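Local coordinates for protein 3-oxoadipate enol-lactonase (PDB 2XUA) that probably hydrolyses the enol-lactone of 3-oxoadipate, a step of catechol metabolism, and is seen here with laevulinic acid in its ligand pocket, at residues 110-124 and 201-214. Residues are numbered along the deposited sequence; the frame is centred on the assembly and turned at random.
Sequences AARHADRIERVALCN and EAPGIKVPALVISG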
loop_
_atom_site.group_PDB
_atom_site.type_symbol
_atom_site.label_atom_id
_atom_site.label_comp_id
_atom_site.label_asym_id
_atom_site.label_seq_id
_atom_site.Cartn_x
_atom_site.Cartn_y
_atom_site.Cartn_z
ATOM N N ALA B 110 -22.729 -12.574 -9.766
ATOM C CA ALA B 110 -23.533 -12.452 -10.963
ATOM C C ALA B 110 -24.564 -13.579 -11.155
ATOM O O ALA B 110 -25.573 -13.333 -11.803
ATOM C CB ALA B 110 -22.681 -12.318 -12.224
ATOM N N ALA B 111 -24.255 -14.786 -10.652
ATOM C CA ALA B 111 -25.114 -15.965 -10.778
ATOM C C ALA B 111 -26.245 -15.974 -9.754
ATOM O O ALA B 111 -27.392 -16.294 -10.071
ATOM C CB ALA B 111 -24.245 -17.256 -10.612
ATOM N N ARG B 112 -25.890 -15.676 -8.513
ATOM C CA ARG B 112 -26.788 -15.812 -7.407
ATOM C C ARG B 112 -27.364 -14.427 -7.025
ATOM O O ARG B 112 -28.273 -14.378 -6.229
ATOM C CB ARG B 112 -26.073 -16.423 -6.195
ATOM C CG ARG B 112 -25.310 -17.754 -6.461
ATOM C CD ARG B 112 -24.407 -18.068 -5.311
ATOM N NE ARG B 112 -23.693 -19.316 -5.543
ATOM C CZ ARG B 112 -22.951 -19.975 -4.662
ATOM N NH1 ARG B 112 -22.784 -19.551 -3.417
ATOM N NH2 ARG B 112 -22.376 -21.105 -5.039
ATOM N N HIS B 113 -26.827 -13.325 -7.582
ATOM C CA HIS B 113 -27.365 -11.958 -7.270
ATOM C C HIS B 113 -27.423 -11.014 -8.457
ATOM O O HIS B 113 -26.990 -9.843 -8.370
ATOM C CB HIS B 113 -26.619 -11.326 -6.086
ATOM C CG HIS B 113 -26.561 -12.187 -4.856
ATOM N ND1 HIS B 113 -25.575 -13.135 -4.644
ATOM C CD2 HIS B 113 -27.358 -12.231 -3.758
ATOM C CE1 HIS B 113 -25.777 -13.727 -3.478
ATOM N NE2 HIS B 113 -26.837 -13.179 -2.910
ATOM N N ALA B 114 -27.963 -11.483 -9.583
ATOM C CA ALA B 114 -28.056 -10.679 -10.791
ATOM C C ALA B 114 -28.681 -9.284 -10.556
ATOM O O ALA B 114 -28.350 -8.312 -11.245
ATOM C CB ALA B 114 -28.823 -11.402 -11.819
ATOM N N ASP B 115 -29.604 -9.200 -9.607
ATOM C CA ASP B 115 -30.324 -7.912 -9.380
ATOM C C ASP B 115 -29.437 -6.871 -8.650
ATOM O O ASP B 115 -29.665 -5.666 -8.785
ATOM C CB ASP B 115 -31.589 -8.127 -8.546
ATOM C CG ASP B 115 -31.293 -8.792 -7.236
ATOM O OD1 ASP B 115 -30.190 -9.350 -7.111
ATOM O OD2 ASP B 115 -32.143 -8.758 -6.326
ATOM N N ARG B 116 -28.481 -7.376 -7.864
ATOM C CA ARG B 116 -27.408 -6.555 -7.279
ATOM C C ARG B 116 -26.286 -6.125 -8.264
ATOM O O ARG B 116 -25.450 -5.251 -7.913
ATOM C CB ARG B 116 -26.823 -7.257 -6.053
ATOM C CG ARG B 116 -27.802 -7.579 -4.913
ATOM C CD ARG B 116 -28.632 -6.304 -4.473
ATOM N NE ARG B 116 -27.881 -5.256 -3.758
ATOM C CZ ARG B 116 -27.477 -5.295 -2.495
ATOM N NH1 ARG B 116 -26.862 -4.232 -1.968
ATOM N NH2 ARG B 116 -27.685 -6.374 -1.701
ATOM N N ILE B 117 -26.240 -6.717 -9.468
ATOM C CA ILE B 117 -25.081 -6.570 -10.385
ATOM C C ILE B 117 -25.444 -5.921 -11.714
ATOM O O ILE B 117 -26.418 -6.319 -12.354
ATOM C CB ILE B 117 -24.351 -7.978 -10.625
ATOM C CG1 ILE B 117 -23.767 -8.559 -9.352
ATOM C CG2 ILE B 117 -23.276 -7.872 -11.696
ATOM C CD1 ILE B 117 -22.805 -7.657 -8.510
ATOM N N GLU B 118 -24.689 -4.937 -12.195
ATOM C CA GLU B 118 -24.982 -4.392 -13.520
ATOM C C GLU B 118 -24.232 -5.150 -14.598
ATOM O O GLU B 118 -24.839 -5.773 -15.441
ATOM C CB GLU B 118 -24.752 -2.877 -13.587
ATOM C CG GLU B 118 -24.728 -2.258 -14.958
ATOM C CD GLU B 118 -25.965 -1.457 -15.276
ATOM O OE1 GLU B 118 -26.242 -0.476 -14.529
ATOM O OE2 GLU B 118 -26.639 -1.776 -16.296
ATOM N N ARG B 119 -22.905 -5.044 -14.596
ATOM C CA ARG B 119 -22.018 -5.659 -15.597
ATOM C C ARG B 119 -20.835 -6.239 -14.803
ATOM O O ARG B 119 -20.498 -5.770 -13.656
ATOM C CB ARG B 119 -21.555 -4.678 -16.699
ATOM C CG ARG B 119 -22.617 -4.169 -17.652
ATOM C CD ARG B 119 -22.041 -3.584 -18.954
ATOM N NE ARG B 119 -23.087 -3.568 -19.993
ATOM C CZ ARG B 119 -22.910 -3.701 -21.323
ATOM N NH1 ARG B 119 -21.690 -3.814 -21.860
ATOM N NH2 ARG B 119 -23.982 -3.700 -22.135
ATOM N N VAL B 120 -20.267 -7.341 -15.309
ATOM C CA VAL B 120 -19.258 -8.000 -14.501
ATOM C C VAL B 120 -17.995 -8.109 -15.347
ATOM O O VAL B 120 -18.118 -8.388 -16.514
ATOM C CB VAL B 120 -19.811 -9.337 -13.944
ATOM C CG1 VAL B 120 -19.682 -10.466 -14.955
ATOM C CG2 VAL B 120 -19.209 -9.693 -12.615
ATOM N N ALA B 121 -16.802 -7.781 -14.812
ATOM C CA ALA B 121 -15.540 -8.004 -15.508
ATOM C C ALA B 121 -14.818 -9.100 -14.687
ATOM O O ALA B 121 -14.515 -8.897 -13.505
ATOM C CB ALA B 121 -14.666 -6.710 -15.567
ATOM N N LEU B 122 -14.523 -10.245 -15.304
ATOM C CA LEU B 122 -14.044 -11.365 -14.525
ATOM C C LEU B 122 -12.594 -11.624 -14.973
ATOM O O LEU B 122 -12.340 -12.136 -16.068
ATOM C CB LEU B 122 -14.939 -12.587 -14.756
ATOM C CG LEU B 122 -16.430 -12.353 -14.456
ATOM C CD1 LEU B 122 -17.253 -13.461 -15.161
ATOM C CD2 LEU B 122 -16.671 -12.447 -12.970
ATOM N N CYS B 123 -11.655 -11.237 -14.124
ATOM C CA CYS B 123 -10.277 -11.032 -14.590
ATOM C C CYS B 123 -9.302 -12.058 -13.988
ATOM O O CYS B 123 -9.352 -12.356 -12.799
ATOM C CB CYS B 123 -9.830 -9.622 -14.242
ATOM S SG CYS B 123 -10.953 -8.349 -14.962
ATOM N N ASN B 124 -8.432 -12.599 -14.841
ATOM C CA ASN B 124 -7.474 -13.619 -14.441
ATOM C C ASN B 124 -8.086 -14.629 -13.529
ATOM O O ASN B 124 -7.621 -14.856 -12.465
ATOM C CB ASN B 124 -6.243 -12.937 -13.787
ATOM C CG ASN B 124 -5.488 -12.131 -14.763
ATOM O OD1 ASN B 124 -4.746 -12.691 -15.617
ATOM N ND2 ASN B 124 -5.712 -10.817 -14.749
ATOM N N GLU B 201 -22.915 -23.239 -12.251
ATOM C CA GLU B 201 -23.667 -21.985 -12.108
ATOM C C GLU B 201 -23.405 -20.918 -13.181
ATOM O O GLU B 201 -24.185 -19.969 -13.325
ATOM C CB GLU B 201 -23.371 -21.354 -10.731
ATOM C CG GLU B 201 -24.002 -22.068 -9.548
ATOM C CD GLU B 201 -23.761 -21.363 -8.227
ATOM O OE1 GLU B 201 -24.224 -20.193 -8.070
ATOM O OE2 GLU B 201 -23.117 -21.994 -7.334
ATOM N N ALA B 202 -22.285 -21.009 -13.891
ATOM C CA ALA B 202 -21.898 -19.926 -14.802
ATOM C C ALA B 202 -22.863 -19.815 -15.956
ATOM O O ALA B 202 -23.249 -18.709 -16.317
ATOM C CB ALA B 202 -20.488 -20.096 -15.301
ATOM N N PRO B 203 -23.249 -20.963 -16.570
ATOM C CA PRO B 203 -24.202 -20.799 -17.659
ATOM C C PRO B 203 -25.475 -20.074 -17.288
ATOM O O PRO B 203 -26.149 -19.612 -18.173
ATOM C CB PRO B 203 -24.501 -22.245 -18.062
ATOM C CG PRO B 203 -23.217 -22.871 -17.927
ATOM C CD PRO B 203 -22.673 -22.324 -16.608
ATOM N N GLY B 204 -25.754 -19.945 -15.990
ATOM C CA GLY B 204 -26.946 -19.253 -15.460
ATOM C C GLY B 204 -26.907 -17.729 -15.323
ATOM O O GLY B 204 -27.925 -17.117 -14.946
ATOM N N ILE B 205 -25.740 -17.120 -15.622
ATOM C CA ILE B 205 -25.511 -15.680 -15.479
ATOM C C ILE B 205 -26.254 -14.835 -16.505
ATOM O O ILE B 205 -26.103 -15.021 -17.705
ATOM C CB ILE B 205 -23.985 -15.363 -15.573
ATOM C CG1 ILE B 205 -23.263 -15.932 -14.337
ATOM C CG2 ILE B 205 -23.768 -13.853 -15.829
ATOM C CD1 ILE B 205 -21.768 -15.889 -14.348
ATOM N N LYS B 206 -27.009 -13.856 -16.015
ATOM C CA LYS B 206 -27.893 -13.073 -16.880
ATOM C C LYS B 206 -27.439 -11.671 -17.241
ATOM O O LYS B 206 -28.197 -10.972 -17.889
ATOM C CB LYS B 206 -29.294 -13.011 -16.254
ATOM C CG LYS B 206 -29.858 -14.375 -15.948
ATOM C CD LYS B 206 -30.984 -14.776 -16.935
ATOM C CE LYS B 206 -31.621 -16.174 -16.604
ATOM N NZ LYS B 206 -30.714 -17.373 -16.848
ATOM N N VAL B 207 -26.219 -11.251 -16.865
ATOM C CA VAL B 207 -25.778 -9.830 -17.061
ATOM C C VAL B 207 -24.615 -9.757 -18.044
ATOM O O VAL B 207 -23.943 -10.793 -18.272
ATOM C CB VAL B 207 -25.434 -9.151 -15.690
ATOM C CG1 VAL B 207 -26.460 -9.537 -14.647
ATOM C CG2 VAL B 207 -24.146 -9.625 -15.209
ATOM N N PRO B 208 -24.405 -8.606 -18.709
ATOM C CA PRO B 208 -23.287 -8.525 -19.603
ATOM C C PRO B 208 -21.960 -8.837 -18.877
ATOM O O PRO B 208 -21.715 -8.315 -17.786
ATOM C CB PRO B 208 -23.329 -7.067 -20.048
ATOM C CG PRO B 208 -24.715 -6.652 -19.807
ATOM C CD PRO B 208 -25.075 -7.288 -18.598
ATOM N N ALA B 209 -21.138 -9.707 -19.460
ATOM C CA ALA B 209 -19.873 -10.088 -18.845
ATOM C C ALA B 209 -18.703 -9.847 -19.790
ATOM O O ALA B 209 -18.839 -9.877 -21.036
ATOM C CB ALA B 209 -19.892 -11.534 -18.300
ATOM N N LEU B 210 -17.569 -9.480 -19.185
ATOM C CA LEU B 210 -16.283 -9.402 -19.875
ATOM C C LEU B 210 -15.341 -10.389 -19.168
ATOM O O LEU B 210 -15.255 -10.426 -17.940
ATOM C CB LEU B 210 -15.704 -7.982 -19.781
ATOM C CG LEU B 210 -14.208 -7.821 -20.034
ATOM C CD1 LEU B 210 -13.919 -8.080 -21.564
ATOM C CD2 LEU B 210 -13.693 -6.426 -19.629
ATOM N N VAL B 211 -14.624 -11.192 -19.921
ATOM C CA VAL B 211 -13.634 -12.068 -19.274
ATOM C C VAL B 211 -12.272 -11.604 -19.758
ATOM O O VAL B 211 -12.083 -11.510 -20.926
ATOM C CB VAL B 211 -13.834 -13.566 -19.578
ATOM C CG1 VAL B 211 -12.659 -14.428 -18.936
ATOM C CG2 VAL B 211 -15.159 -14.053 -19.090
ATOM N N ILE B 212 -11.358 -11.256 -18.840
ATOM C CA ILE B 212 -10.004 -10.866 -19.187
ATOM C C ILE B 212 -9.106 -12.003 -18.679
ATOM O O ILE B 212 -9.272 -12.467 -17.550
ATOM C CB ILE B 212 -9.575 -9.507 -18.527
ATOM C CG1 ILE B 212 -10.227 -8.325 -19.227
ATOM C CG2 ILE B 212 -8.094 -9.283 -18.619
ATOM C CD1 ILE B 212 -10.041 -7.010 -18.494
ATOM N N SER B 213 -8.186 -12.458 -19.515
ATOM C CA SER B 213 -7.245 -13.509 -19.135
ATOM C C SER B 213 -5.811 -13.064 -19.598
ATOM O O SER B 213 -5.677 -12.226 -20.508
ATOM C CB SER B 213 -7.632 -14.861 -19.732
ATOM O OG SER B 213 -8.840 -15.373 -19.210
ATOM N N GLY B 214 -4.771 -13.596 -18.965
ATOM C CA GLY B 214 -3.385 -13.231 -19.304
ATOM C C GLY B 214 -2.776 -14.407 -20.083
ATOM O O GLY B 214 -2.888 -15.580 -19.684
HETATM O O HOH W 1 -27.730 -14.464 -13.213
HETATM O O HOH W 2 -27.848 -17.766 -12.474
#
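The carboxylate of E201 is gripped side-on by R112, near the C-terminal end of helix 101-112: NE of R112 reaches E201 OE1 at 2.7 Å and NH2 of R112 reaches E201 OE2 at 2.6 Å. Both oxygens use their syn lone pairs, and the two flat groups lie only 9° from coplanar. The extended chain of R112 carries the guanidinium out to E201, and its NH1 also pairs with E76. Next to this salt bridge the methyl of A111 lies against I205 CG1, while a water bridges A110 O to K206 N.

V207 points toward 110-124, its CG2 4.0 Å from I117 CG2. Just before strand 209-214, P208 lies over one face of the R119 guanidinium, CB 3.5 Å from R119 NE; R119 NH1 forms a salt bridge with E264.

From here strands 119-123 and 209-214 run parallel as neighbours in the central sheet of the alpha/beta hydrolase fold. Five backbone bonds join the two segments here, L122 N to L210 O the shortest at 2.7 Å. V120 CG1 meets A209 CB on one face; C123 SG meets I212 CD1 on the other. Charge pairing thus ties the partly exposed helix end to the incoming loop, whereas backbone bonds and apolar side chains join the buried strands.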